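Local coordinates for protein cytochrome P450 CYP260B1 (Sorangium cellulosum, PDB 5HIW) that belongs to the cytochrome P450 superfamily and holds an iron-containing protoporphyrin IX (heme) in a pocket of its mainly helical fold, at residues Leu245-Ala250 and Thr269-Ser274. Residues are numbered along the deposited sequence; the frame is centred on the assembly and turned at random.
Sequences LAHPDA and TRWCSS
A T-shaped (edge-to-face) aromatic pair, His247 against Trp271, joins the start of helix 248-256 to the last turn of helix 261-271, the J and K helices of the cytochrome P450 fold. The imidazole and the indole extend toward each other from these two helix ends, His247 occupying the N-cap position of its own. The imidazole arrives edge first and sets CE1 above one face of the indole's six-membered ring, displaced toward its CH2-CZ2 side and 3.4 Å from Trp271 CH2; NE2 follows more loosely, 3.9 Å from Trp271 CZ2. With the ring planes at 81° and the centroids 4.7 Å apart, the CE1 C-H points into the indole pi face, probably with some electrostatic gain because this carbon between two nitrogens is polarised. In Trp271, CG anti to the backbone N (chi1 -174°) carries the indole out from the helix end, and chi2 near 74° turns one face toward His247. Hydrogen bonds elsewhere fix both rotations, His247 ND1 donating to Ala243 O and Trp271 NE1 to Glu317 O, while the imidazole also stacks with Phe319. Next to Trp271, Arg270 pairs with Glu267 in a salt bridge, the Glu-x-x-Arg motif of the family. Helix 232-245 runs alongside, with Ala243 touching the indole, and the short turn after Leu245 leads from it into helix 248-256.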
loop_
_atom_site.group_PDB
_atom_site.type_symbol
_atom_site.label_atom_id
_atom_site.label_comp_id
_atom_site.label_asym_id
_atom_site.label_seq_id
_atom_site.Cartn_x
_atom_site.Cartn_y
_atom_site.Cartn_z
ATOM N N LEU A 245 -17.867 1.740 6.568
ATOM C CA LEU A 245 -19.183 2.110 6.078
ATOM C C LEU A 245 -20.057 0.889 5.813
ATOM O O LEU A 245 -21.285 0.965 5.974
ATOM C CB LEU A 245 -19.100 2.909 4.823
ATOM C CG LEU A 245 -18.340 4.248 4.861
ATOM C CD1 LEU A 245 -18.244 4.819 3.455
ATOM C CD2 LEU A 245 -19.014 5.214 5.784
ATOM N N ALA A 246 -19.458 -0.233 5.451
ATOM C CA ALA A 246 -20.238 -1.470 5.225
ATOM C C ALA A 246 -20.678 -2.155 6.559
ATOM O O ALA A 246 -21.393 -3.166 6.508
ATOM C CB ALA A 246 -19.457 -2.468 4.384
ATOM N N HIS A 247 -20.252 -1.681 7.703
ATOM C CA HIS A 247 -20.505 -2.410 8.996
ATOM C C HIS A 247 -20.987 -1.423 9.948
ATOM O O HIS A 247 -20.288 -0.954 10.849
ATOM C CB HIS A 247 -19.296 -3.263 9.500
ATOM C CG HIS A 247 -18.911 -4.337 8.536
ATOM N ND1 HIS A 247 -17.949 -4.165 7.588
ATOM C CD2 HIS A 247 -19.428 -5.568 8.314
ATOM C CE1 HIS A 247 -17.853 -5.244 6.840
ATOM N NE2 HIS A 247 -18.752 -6.114 7.257
ATOM N N PRO A 248 -22.247 -0.998 9.751
ATOM C CA PRO A 248 -22.697 -0.045 10.712
ATOM C C PRO A 248 -22.694 -0.539 12.187
ATOM O O PRO A 248 -22.670 0.283 13.048
ATOM C CB PRO A 248 -24.152 0.263 10.223
ATOM C CG PRO A 248 -24.538 -0.982 9.577
ATOM C CD PRO A 248 -23.295 -1.312 8.773
ATOM N N ASP A 249 -22.738 -1.843 12.487
ATOM C CA ASP A 249 -22.671 -2.269 13.899
ATOM C C ASP A 249 -21.253 -1.907 14.452
ATOM O O ASP A 249 -21.067 -1.473 15.592
ATOM C CB ASP A 249 -22.941 -3.793 14.054
ATOM C CG ASP A 249 -24.484 -4.218 13.885
ATOM O OD1 ASP A 249 -25.361 -3.341 13.882
ATOM O OD2 ASP A 249 -24.816 -5.448 13.783
ATOM N N ALA A 250 -20.251 -2.090 13.614
ATOM C CA ALA A 250 -18.875 -1.793 13.977
ATOM C C ALA A 250 -18.697 -0.315 14.078
ATOM O O ALA A 250 -18.020 0.159 14.954
ATOM C CB ALA A 250 -17.926 -2.356 12.914
ATOM N N THR A 269 -7.724 -4.642 7.172
ATOM C CA THR A 269 -6.688 -5.122 6.296
ATOM C C THR A 269 -6.778 -6.640 6.058
ATOM O O THR A 269 -6.231 -7.117 5.070
ATOM C CB THR A 269 -5.236 -4.728 6.648
ATOM O OG1 THR A 269 -4.807 -5.389 7.841
ATOM C CG2 THR A 269 -5.137 -3.230 6.779
ATOM N N ARG A 270 -7.387 -7.374 6.975
ATOM C CA ARG A 270 -7.592 -8.848 6.742
ATOM C C ARG A 270 -8.823 -9.085 5.836
ATOM O O ARG A 270 -8.769 -9.809 4.806
ATOM C CB ARG A 270 -7.777 -9.581 8.071
ATOM C CG ARG A 270 -7.977 -11.081 7.891
ATOM C CD ARG A 270 -8.589 -11.717 9.096
ATOM N NE ARG A 270 -9.930 -11.276 9.194
ATOM C CZ ARG A 270 -10.929 -11.690 8.441
ATOM N NH1 ARG A 270 -10.763 -12.601 7.511
ATOM N NH2 ARG A 270 -12.122 -11.211 8.706
ATOM N N TRP A 271 -9.916 -8.469 6.224
ATOM C CA TRP A 271 -11.203 -8.660 5.545
ATOM C C TRP A 271 -11.216 -8.067 4.141
ATOM O O TRP A 271 -11.856 -8.572 3.207
ATOM C CB TRP A 271 -12.270 -7.978 6.377
ATOM C CG TRP A 271 -13.592 -8.178 5.938
ATOM C CD1 TRP A 271 -14.353 -9.348 6.056
ATOM C CD2 TRP A 271 -14.394 -7.248 5.260
ATOM N NE1 TRP A 271 -15.543 -9.172 5.461
ATOM C CE2 TRP A 271 -15.604 -7.907 4.942
ATOM C CE3 TRP A 271 -14.187 -5.961 4.809
ATOM C CZ2 TRP A 271 -16.644 -7.268 4.246
ATOM C CZ3 TRP A 271 -15.230 -5.317 4.112
ATOM C CH2 TRP A 271 -16.433 -5.978 3.834
ATOM N N CYS A 272 -10.481 -6.969 3.943
ATOM C CA CYS A 272 -10.469 -6.328 2.608
ATOM C C CYS A 272 -9.125 -5.646 2.380
ATOM O O CYS A 272 -9.056 -4.411 2.234
ATOM C CB CYS A 272 -11.605 -5.319 2.527
ATOM S SG CYS A 272 -11.959 -4.791 0.781
ATOM N N SER A 273 -8.076 -6.448 2.331
ATOM C CA SER A 273 -6.726 -5.947 1.935
ATOM C C SER A 273 -6.702 -5.282 0.570
ATOM O O SER A 273 -7.329 -5.798 -0.363
ATOM C CB SER A 273 -5.734 -7.043 1.830
ATOM O OG SER A 273 -4.437 -6.464 1.592
ATOM N N SER A 274 -5.974 -4.161 0.463
ATOM C CA SER A 274 -5.752 -3.523 -0.820
ATOM C C SER A 274 -4.587 -4.062 -1.617
ATOM O O SER A 274 -4.406 -3.658 -2.767
ATOM C CB SER A 274 -5.524 -2.027 -0.679
ATOM O OG SER A 274 -4.600 -1.753 0.327
#